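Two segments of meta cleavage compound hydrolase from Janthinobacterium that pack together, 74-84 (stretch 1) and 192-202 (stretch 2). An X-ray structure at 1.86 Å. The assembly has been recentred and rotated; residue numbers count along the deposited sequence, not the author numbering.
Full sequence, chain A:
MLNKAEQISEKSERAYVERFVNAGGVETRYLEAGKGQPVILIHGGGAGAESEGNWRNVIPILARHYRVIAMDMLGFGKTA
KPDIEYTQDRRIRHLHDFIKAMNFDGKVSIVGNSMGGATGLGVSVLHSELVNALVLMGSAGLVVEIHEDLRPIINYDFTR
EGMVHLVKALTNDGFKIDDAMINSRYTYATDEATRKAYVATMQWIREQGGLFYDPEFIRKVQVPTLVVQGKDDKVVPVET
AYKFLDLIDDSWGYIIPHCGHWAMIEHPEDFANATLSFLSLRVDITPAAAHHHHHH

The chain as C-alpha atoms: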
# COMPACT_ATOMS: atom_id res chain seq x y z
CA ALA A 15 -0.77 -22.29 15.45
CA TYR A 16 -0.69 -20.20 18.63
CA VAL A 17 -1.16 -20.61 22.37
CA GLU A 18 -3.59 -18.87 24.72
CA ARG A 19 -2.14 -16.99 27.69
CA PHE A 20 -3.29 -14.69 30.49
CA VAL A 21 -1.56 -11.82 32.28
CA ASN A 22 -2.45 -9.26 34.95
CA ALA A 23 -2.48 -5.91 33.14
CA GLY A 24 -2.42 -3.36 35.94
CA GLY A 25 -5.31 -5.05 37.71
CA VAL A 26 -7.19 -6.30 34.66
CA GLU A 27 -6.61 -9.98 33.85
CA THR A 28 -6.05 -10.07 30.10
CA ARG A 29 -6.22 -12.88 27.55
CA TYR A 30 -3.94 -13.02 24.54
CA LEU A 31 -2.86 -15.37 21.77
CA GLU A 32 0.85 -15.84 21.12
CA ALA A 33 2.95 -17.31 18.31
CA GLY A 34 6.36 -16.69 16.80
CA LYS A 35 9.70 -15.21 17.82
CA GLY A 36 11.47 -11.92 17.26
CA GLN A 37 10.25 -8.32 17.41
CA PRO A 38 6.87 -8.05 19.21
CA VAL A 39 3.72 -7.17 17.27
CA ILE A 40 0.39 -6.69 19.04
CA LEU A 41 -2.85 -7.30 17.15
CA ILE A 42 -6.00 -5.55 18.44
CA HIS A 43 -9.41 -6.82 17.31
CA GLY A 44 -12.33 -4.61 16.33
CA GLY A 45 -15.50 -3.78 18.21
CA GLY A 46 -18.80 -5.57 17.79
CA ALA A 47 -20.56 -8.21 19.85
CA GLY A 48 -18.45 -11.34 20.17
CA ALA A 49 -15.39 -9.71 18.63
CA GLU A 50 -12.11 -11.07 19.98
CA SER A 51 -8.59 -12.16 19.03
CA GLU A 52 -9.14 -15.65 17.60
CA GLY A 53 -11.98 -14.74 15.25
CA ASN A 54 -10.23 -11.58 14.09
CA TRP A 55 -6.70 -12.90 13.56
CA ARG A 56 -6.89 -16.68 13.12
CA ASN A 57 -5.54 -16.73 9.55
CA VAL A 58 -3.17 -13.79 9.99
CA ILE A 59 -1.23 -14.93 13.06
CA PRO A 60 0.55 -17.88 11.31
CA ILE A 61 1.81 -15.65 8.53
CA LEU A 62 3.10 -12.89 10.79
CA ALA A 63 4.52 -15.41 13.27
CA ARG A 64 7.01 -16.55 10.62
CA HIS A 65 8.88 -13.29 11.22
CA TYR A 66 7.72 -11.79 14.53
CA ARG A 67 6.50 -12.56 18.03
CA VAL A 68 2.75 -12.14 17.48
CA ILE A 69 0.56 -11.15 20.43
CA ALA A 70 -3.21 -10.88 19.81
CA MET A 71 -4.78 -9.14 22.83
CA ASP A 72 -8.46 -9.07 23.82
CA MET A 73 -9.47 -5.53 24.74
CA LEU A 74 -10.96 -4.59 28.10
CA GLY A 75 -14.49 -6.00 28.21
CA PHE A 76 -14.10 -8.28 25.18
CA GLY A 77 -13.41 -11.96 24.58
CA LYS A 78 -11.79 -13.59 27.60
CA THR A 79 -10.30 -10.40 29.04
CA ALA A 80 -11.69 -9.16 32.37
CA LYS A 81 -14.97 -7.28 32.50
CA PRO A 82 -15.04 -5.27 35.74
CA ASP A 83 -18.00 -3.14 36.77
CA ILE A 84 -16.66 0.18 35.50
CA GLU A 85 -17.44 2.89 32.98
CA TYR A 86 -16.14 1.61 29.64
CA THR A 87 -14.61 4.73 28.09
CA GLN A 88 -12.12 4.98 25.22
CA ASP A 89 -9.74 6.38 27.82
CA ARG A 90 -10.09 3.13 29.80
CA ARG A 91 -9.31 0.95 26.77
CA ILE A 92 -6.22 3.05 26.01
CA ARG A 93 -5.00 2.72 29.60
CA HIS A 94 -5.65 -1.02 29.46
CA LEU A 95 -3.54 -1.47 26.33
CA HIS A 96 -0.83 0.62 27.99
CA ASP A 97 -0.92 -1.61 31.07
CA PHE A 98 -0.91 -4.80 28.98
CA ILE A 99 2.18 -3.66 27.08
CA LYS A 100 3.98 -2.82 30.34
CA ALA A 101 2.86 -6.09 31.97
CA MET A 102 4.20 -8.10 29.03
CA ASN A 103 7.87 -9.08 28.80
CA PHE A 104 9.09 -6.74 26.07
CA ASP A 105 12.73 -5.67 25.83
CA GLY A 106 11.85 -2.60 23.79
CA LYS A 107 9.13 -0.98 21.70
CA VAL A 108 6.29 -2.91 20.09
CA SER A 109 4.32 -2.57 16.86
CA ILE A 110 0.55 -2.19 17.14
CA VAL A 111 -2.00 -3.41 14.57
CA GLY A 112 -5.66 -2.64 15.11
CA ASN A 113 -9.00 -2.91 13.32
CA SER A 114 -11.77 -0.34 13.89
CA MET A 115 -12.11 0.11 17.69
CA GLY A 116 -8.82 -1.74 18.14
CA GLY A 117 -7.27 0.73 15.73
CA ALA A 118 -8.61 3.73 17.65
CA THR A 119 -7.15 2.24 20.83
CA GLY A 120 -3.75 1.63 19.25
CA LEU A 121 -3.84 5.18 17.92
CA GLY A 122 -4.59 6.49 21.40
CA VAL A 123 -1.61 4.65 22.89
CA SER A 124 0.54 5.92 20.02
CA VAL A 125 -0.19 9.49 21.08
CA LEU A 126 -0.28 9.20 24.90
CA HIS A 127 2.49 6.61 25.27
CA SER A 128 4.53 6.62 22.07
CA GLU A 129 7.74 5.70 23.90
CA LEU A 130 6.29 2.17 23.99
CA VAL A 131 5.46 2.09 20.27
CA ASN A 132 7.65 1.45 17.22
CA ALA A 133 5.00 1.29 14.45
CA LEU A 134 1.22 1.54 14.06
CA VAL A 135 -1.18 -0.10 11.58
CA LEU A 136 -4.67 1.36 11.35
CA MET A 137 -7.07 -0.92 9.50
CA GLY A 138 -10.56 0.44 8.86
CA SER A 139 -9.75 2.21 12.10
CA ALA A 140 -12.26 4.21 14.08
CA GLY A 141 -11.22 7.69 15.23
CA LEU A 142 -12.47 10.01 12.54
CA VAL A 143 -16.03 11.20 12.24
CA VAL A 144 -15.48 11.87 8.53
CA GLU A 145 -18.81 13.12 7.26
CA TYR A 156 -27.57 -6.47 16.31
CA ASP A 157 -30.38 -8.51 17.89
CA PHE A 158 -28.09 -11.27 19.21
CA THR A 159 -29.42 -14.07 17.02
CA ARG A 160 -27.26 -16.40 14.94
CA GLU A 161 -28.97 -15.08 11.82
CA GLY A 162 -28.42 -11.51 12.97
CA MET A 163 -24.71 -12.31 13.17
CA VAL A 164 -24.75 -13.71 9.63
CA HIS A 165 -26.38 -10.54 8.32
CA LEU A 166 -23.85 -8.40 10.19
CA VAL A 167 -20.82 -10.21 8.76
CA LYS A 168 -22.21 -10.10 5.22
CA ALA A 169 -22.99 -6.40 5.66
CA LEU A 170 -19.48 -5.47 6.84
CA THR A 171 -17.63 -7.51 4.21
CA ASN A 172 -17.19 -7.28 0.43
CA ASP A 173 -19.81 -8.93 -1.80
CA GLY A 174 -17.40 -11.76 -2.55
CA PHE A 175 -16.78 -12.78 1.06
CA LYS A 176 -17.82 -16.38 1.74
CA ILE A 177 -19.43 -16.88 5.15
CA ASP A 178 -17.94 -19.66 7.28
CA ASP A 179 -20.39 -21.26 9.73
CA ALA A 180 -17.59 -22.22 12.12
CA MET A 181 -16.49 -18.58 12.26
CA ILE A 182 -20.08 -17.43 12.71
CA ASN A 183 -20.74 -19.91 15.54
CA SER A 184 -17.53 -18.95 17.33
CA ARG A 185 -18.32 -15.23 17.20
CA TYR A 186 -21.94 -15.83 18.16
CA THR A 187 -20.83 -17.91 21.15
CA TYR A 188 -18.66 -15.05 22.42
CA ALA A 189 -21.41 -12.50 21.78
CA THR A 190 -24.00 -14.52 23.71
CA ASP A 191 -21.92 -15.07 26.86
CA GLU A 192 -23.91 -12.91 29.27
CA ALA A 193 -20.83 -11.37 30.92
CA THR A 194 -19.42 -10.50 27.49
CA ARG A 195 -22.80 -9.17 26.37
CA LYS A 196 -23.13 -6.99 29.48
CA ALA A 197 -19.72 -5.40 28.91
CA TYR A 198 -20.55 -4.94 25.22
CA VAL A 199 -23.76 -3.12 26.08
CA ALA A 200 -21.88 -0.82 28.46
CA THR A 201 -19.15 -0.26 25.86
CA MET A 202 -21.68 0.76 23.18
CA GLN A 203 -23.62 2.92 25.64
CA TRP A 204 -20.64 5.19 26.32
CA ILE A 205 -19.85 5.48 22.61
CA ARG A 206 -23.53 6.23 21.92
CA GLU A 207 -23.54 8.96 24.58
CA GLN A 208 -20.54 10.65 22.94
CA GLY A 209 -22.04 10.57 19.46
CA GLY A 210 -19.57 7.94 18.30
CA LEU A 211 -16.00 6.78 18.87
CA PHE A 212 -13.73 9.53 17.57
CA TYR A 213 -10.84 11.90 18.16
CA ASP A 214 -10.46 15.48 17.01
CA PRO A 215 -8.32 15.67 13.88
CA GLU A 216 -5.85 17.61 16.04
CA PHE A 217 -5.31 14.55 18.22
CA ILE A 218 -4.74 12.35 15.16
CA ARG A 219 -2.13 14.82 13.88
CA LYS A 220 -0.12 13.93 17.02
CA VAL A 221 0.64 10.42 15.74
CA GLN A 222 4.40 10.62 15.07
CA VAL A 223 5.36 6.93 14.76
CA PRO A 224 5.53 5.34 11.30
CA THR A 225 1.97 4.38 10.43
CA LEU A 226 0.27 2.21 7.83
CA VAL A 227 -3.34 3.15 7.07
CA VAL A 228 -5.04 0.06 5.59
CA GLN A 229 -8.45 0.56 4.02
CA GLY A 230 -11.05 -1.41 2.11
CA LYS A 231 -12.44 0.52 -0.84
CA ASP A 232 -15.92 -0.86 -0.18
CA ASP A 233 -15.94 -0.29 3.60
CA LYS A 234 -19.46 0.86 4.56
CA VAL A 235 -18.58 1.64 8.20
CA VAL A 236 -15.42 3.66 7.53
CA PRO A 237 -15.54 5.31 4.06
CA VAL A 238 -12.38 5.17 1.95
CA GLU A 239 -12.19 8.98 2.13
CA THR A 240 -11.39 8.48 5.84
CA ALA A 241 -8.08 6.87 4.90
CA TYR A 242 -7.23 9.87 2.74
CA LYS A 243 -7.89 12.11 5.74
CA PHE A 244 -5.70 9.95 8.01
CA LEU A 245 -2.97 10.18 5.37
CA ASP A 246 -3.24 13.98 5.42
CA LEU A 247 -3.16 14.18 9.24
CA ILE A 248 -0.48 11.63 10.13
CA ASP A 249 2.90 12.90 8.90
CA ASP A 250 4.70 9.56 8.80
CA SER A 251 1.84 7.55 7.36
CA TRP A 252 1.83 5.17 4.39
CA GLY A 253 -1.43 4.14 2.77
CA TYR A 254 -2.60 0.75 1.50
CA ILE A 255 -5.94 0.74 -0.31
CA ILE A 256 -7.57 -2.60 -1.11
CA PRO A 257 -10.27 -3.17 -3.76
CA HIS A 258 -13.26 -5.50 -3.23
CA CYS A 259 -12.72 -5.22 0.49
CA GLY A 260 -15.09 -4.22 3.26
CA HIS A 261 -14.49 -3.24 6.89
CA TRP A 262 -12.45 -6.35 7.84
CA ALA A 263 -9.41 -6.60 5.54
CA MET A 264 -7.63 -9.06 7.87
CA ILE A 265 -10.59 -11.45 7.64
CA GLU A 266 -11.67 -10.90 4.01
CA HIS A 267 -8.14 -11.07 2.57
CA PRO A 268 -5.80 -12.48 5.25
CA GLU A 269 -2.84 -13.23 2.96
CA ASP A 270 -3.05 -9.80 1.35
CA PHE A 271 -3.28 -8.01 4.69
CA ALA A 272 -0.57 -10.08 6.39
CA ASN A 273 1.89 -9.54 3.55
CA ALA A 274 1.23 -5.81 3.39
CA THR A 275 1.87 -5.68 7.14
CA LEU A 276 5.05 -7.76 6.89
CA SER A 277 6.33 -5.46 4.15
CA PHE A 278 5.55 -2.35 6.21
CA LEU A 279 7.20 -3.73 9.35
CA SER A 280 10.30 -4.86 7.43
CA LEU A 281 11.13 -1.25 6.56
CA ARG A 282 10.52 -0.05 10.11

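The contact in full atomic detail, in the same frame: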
# COMPACT_ATOMS: atom_id res chain seq x y z
N LEU A 74 -10.20 -4.67 26.87
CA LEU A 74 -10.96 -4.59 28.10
C LEU A 74 -12.44 -4.79 27.77
O LEU A 74 -12.98 -4.09 26.91
CB LEU A 74 -10.76 -3.21 28.72
CG LEU A 74 -11.57 -2.79 29.95
CD1 LEU A 74 -11.16 -3.61 31.16
CD2 LEU A 74 -11.32 -1.30 30.20
N GLY A 75 -13.08 -5.74 28.44
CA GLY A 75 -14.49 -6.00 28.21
C GLY A 75 -14.84 -6.94 27.07
O GLY A 75 -16.02 -7.27 26.88
N PHE A 76 -13.85 -7.38 26.31
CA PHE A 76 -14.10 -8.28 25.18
C PHE A 76 -13.46 -9.65 25.36
O PHE A 76 -12.57 -9.84 26.19
CB PHE A 76 -13.56 -7.68 23.87
CG PHE A 76 -14.33 -6.49 23.37
CD1 PHE A 76 -14.21 -5.25 23.98
CD2 PHE A 76 -15.18 -6.61 22.27
CE1 PHE A 76 -14.92 -4.15 23.51
CE2 PHE A 76 -15.90 -5.52 21.79
CZ PHE A 76 -15.77 -4.28 22.42
N GLY A 77 -13.93 -10.61 24.56
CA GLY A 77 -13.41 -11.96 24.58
C GLY A 77 -13.27 -12.58 25.96
O GLY A 77 -14.25 -12.70 26.70
N LYS A 78 -12.04 -12.97 26.30
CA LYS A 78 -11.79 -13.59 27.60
C LYS A 78 -11.11 -12.64 28.58
O LYS A 78 -10.75 -13.04 29.69
CB LYS A 78 -10.94 -14.85 27.43
CG LYS A 78 -11.64 -15.95 26.63
CD LYS A 78 -10.83 -17.23 26.64
CE LYS A 78 -11.46 -18.30 25.77
NZ LYS A 78 -10.67 -19.56 25.76
N THR A 79 -10.92 -11.39 28.17
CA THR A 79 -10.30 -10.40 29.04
C THR A 79 -11.32 -10.01 30.10
O THR A 79 -12.52 -10.13 29.88
CB THR A 79 -9.84 -9.17 28.23
OG1 THR A 79 -8.62 -9.50 27.55
CG2 THR A 79 -9.60 -7.97 29.12
N ALA A 80 -10.83 -9.54 31.25
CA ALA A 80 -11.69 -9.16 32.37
C ALA A 80 -12.73 -8.10 32.04
O ALA A 80 -12.52 -7.22 31.21
CB ALA A 80 -10.83 -8.68 33.55
N LYS A 81 -13.87 -8.20 32.71
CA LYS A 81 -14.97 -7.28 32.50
C LYS A 81 -15.45 -6.73 33.84
O LYS A 81 -16.52 -7.09 34.32
CB LYS A 81 -16.10 -8.02 31.77
CG LYS A 81 -15.61 -8.69 30.50
CD LYS A 81 -16.65 -9.58 29.85
CE LYS A 81 -16.11 -10.18 28.56
NZ LYS A 81 -14.88 -11.00 28.77
N PRO A 82 -14.66 -5.85 34.45
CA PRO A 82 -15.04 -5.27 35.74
C PRO A 82 -16.22 -4.31 35.63
O PRO A 82 -16.56 -3.84 34.54
CB PRO A 82 -13.76 -4.57 36.19
CG PRO A 82 -13.17 -4.11 34.88
CD PRO A 82 -13.36 -5.32 34.00
N ASP A 83 -16.86 -4.04 36.76
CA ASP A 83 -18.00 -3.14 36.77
C ASP A 83 -17.49 -1.71 36.81
O ASP A 83 -17.37 -1.10 37.87
CB ASP A 83 -18.88 -3.41 37.98
CG ASP A 83 -20.06 -2.48 38.05
OD1 ASP A 83 -20.79 -2.36 37.04
OD2 ASP A 83 -20.27 -1.86 39.12
N ILE A 84 -17.18 -1.17 35.63
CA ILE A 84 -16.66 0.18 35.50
C ILE A 84 -17.29 0.88 34.31
O ILE A 84 -18.08 0.28 33.57
CB ILE A 84 -15.14 0.18 35.26
CG1 ILE A 84 -14.85 -0.42 33.88
CG2 ILE A 84 -14.44 -0.62 36.35
CD1 ILE A 84 -13.38 -0.40 33.50
N GLU A 192 -23.34 -14.04 28.55
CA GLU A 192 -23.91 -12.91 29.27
C GLU A 192 -22.94 -11.89 29.85
O GLU A 192 -23.22 -10.69 29.81
CB GLU A 192 -24.90 -13.39 30.35
CG GLU A 192 -24.55 -14.69 31.04
CD GLU A 192 -25.75 -15.28 31.76
OE1 GLU A 192 -26.37 -14.57 32.58
OE2 GLU A 192 -26.08 -16.46 31.51
N ALA A 193 -21.79 -12.33 30.37
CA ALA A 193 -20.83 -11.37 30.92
C ALA A 193 -20.27 -10.52 29.78
O ALA A 193 -20.12 -9.30 29.91
CB ALA A 193 -19.70 -12.10 31.62
N THR A 194 -19.96 -11.17 28.67
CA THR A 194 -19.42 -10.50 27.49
C THR A 194 -20.46 -9.54 26.91
O THR A 194 -20.14 -8.43 26.49
CB THR A 194 -19.03 -11.52 26.41
OG1 THR A 194 -18.08 -12.44 26.95
CG2 THR A 194 -18.41 -10.81 25.20
N ARG A 195 -21.72 -9.98 26.90
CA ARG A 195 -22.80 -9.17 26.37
C ARG A 195 -23.03 -7.94 27.24
O ARG A 195 -23.28 -6.85 26.72
CB ARG A 195 -24.09 -9.99 26.27
CG ARG A 195 -25.28 -9.17 25.81
CD ARG A 195 -26.50 -10.04 25.59
NE ARG A 195 -27.63 -9.26 25.09
CZ ARG A 195 -28.77 -9.79 24.65
NH1 ARG A 195 -28.94 -11.10 24.64
NH2 ARG A 195 -29.74 -8.99 24.22
N LYS A 196 -22.94 -8.11 28.56
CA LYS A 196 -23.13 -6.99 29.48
C LYS A 196 -22.07 -5.92 29.27
O LYS A 196 -22.37 -4.72 29.26
CB LYS A 196 -23.10 -7.48 30.93
CG LYS A 196 -23.33 -6.39 31.96
CD LYS A 196 -23.33 -6.95 33.38
CE LYS A 196 -23.58 -5.87 34.42
NZ LYS A 196 -22.52 -4.82 34.43
N ALA A 197 -20.82 -6.34 29.13
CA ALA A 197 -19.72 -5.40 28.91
C ALA A 197 -19.88 -4.72 27.55
O ALA A 197 -19.59 -3.54 27.40
CB ALA A 197 -18.38 -6.11 28.99
N TYR A 198 -20.36 -5.48 26.57
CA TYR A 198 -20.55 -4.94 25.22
C TYR A 198 -21.61 -3.85 25.25
O TYR A 198 -21.46 -2.80 24.62
CB TYR A 198 -20.99 -6.04 24.26
CG TYR A 198 -21.31 -5.51 22.88
CD1 TYR A 198 -20.30 -5.03 22.05
CD2 TYR A 198 -22.62 -5.45 22.42
CE1 TYR A 198 -20.58 -4.50 20.80
CE2 TYR A 198 -22.92 -4.92 21.17
CZ TYR A 198 -21.89 -4.44 20.37
OH TYR A 198 -22.17 -3.91 19.13
N VAL A 199 -22.69 -4.09 25.98
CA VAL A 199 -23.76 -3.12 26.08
C VAL A 199 -23.24 -1.84 26.72
O VAL A 199 -23.55 -0.74 26.25
CB VAL A 199 -24.94 -3.66 26.92
CG1 VAL A 199 -25.91 -2.53 27.26
CG2 VAL A 199 -25.65 -4.75 26.15
N ALA A 200 -22.45 -1.98 27.77
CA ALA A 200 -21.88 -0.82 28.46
C ALA A 200 -20.90 -0.09 27.54
O ALA A 200 -20.86 1.15 27.52
CB ALA A 200 -21.16 -1.26 29.73
N THR A 201 -20.11 -0.85 26.79
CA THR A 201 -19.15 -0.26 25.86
C THR A 201 -19.87 0.59 24.81
O THR A 201 -19.49 1.74 24.55
CB THR A 201 -18.32 -1.38 25.14
OG1 THR A 201 -17.47 -2.02 26.10
CG2 THR A 201 -17.48 -0.79 24.02
N MET A 202 -20.92 0.04 24.20
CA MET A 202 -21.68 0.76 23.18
C MET A 202 -22.45 1.95 23.74
O MET A 202 -22.66 2.95 23.05
CB MET A 202 -22.65 -0.19 22.47
CG MET A 202 -21.97 -1.30 21.69
SD MET A 202 -20.59 -0.67 20.70
CE MET A 202 -21.45 0.33 19.51
O HOH W 1 -14.57 -1.86 26.08
O HOH W 2 -17.99 -7.19 24.96

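Stretch 1 is an irregular loop. Stretch 2 is helical throughout, with i to i+4 hydrogen bonds from K196 N to E192 O through to M202 N to Y198 O. The closest CA atoms are those of G75 and A197, 5.3 Å apart. Together the stretches bury 383 Å². No direct hydrogen bond joins them.

The loop is held in shape by its own bonds. F76 to T79 form a type II' beta turn, closed by T79 N to F76 O at 3.0 Å. G75 N also donates to A80 O at 3.2 Å. The lysine K81 folds back on this turn. K81 NZ donates to G77 O at 2.8 Å and to T79 O at 2.7 Å, so its charge is met by backbone carbonyls of its own stretch.

At the backbone angles of G75, a CB would be jammed against the carbonyl oxygen of L74, which calls for glycine. An ideal CB on G75 would point toward the helix and lie close to A197 CB, at 3.6 Å. Small residues thus meet here: G75 O sits 3.4 Å from A197 CB, in van der Waals contact. At G77 the positive phi favours glycine, and a CB there would point away from the helix.

The aliphatic part of K81 packs on the helix. K81 CD lies 3.5 Å from A193 O and 4.0 Å from A197 CB, and K81 CE is 3.4 Å from T194 OG1. These are packing contacts, while the amino group bonds within the loop.

The F76 CA-to-CB bond points away from the helix, but the end of the ring comes nearer. F76 CZ reaches T201 CG2 at 4.2 Å, and F76 CE2 reaches Y198 CD1 at 4.4 Å. Both neighbours lie oblique to the F76 ring. F76 CE2 approaches the edge of the Y198 ring, near its plane.

One charged pair crosses the contact. D83 OD1 and K196 NZ form a long salt bridge at 4.0 Å. Opposite charges attract at this range, but no hydrogen bond forms.

Two waters supply the hydrogen-bonded links. Water 1 donates to L74 O and to T201 OG1, each at 2.9 Å from its oxygen. T201 OG1 in turn donates to A197 O at 2.9 Å, back along its helix. Water 2 oxygen lies 2.8 Å from G75 O and 2.9 Å from T194 O, donating to both. It joins two carbonyls that cannot hydrogen-bond each other, since neither carries a proton.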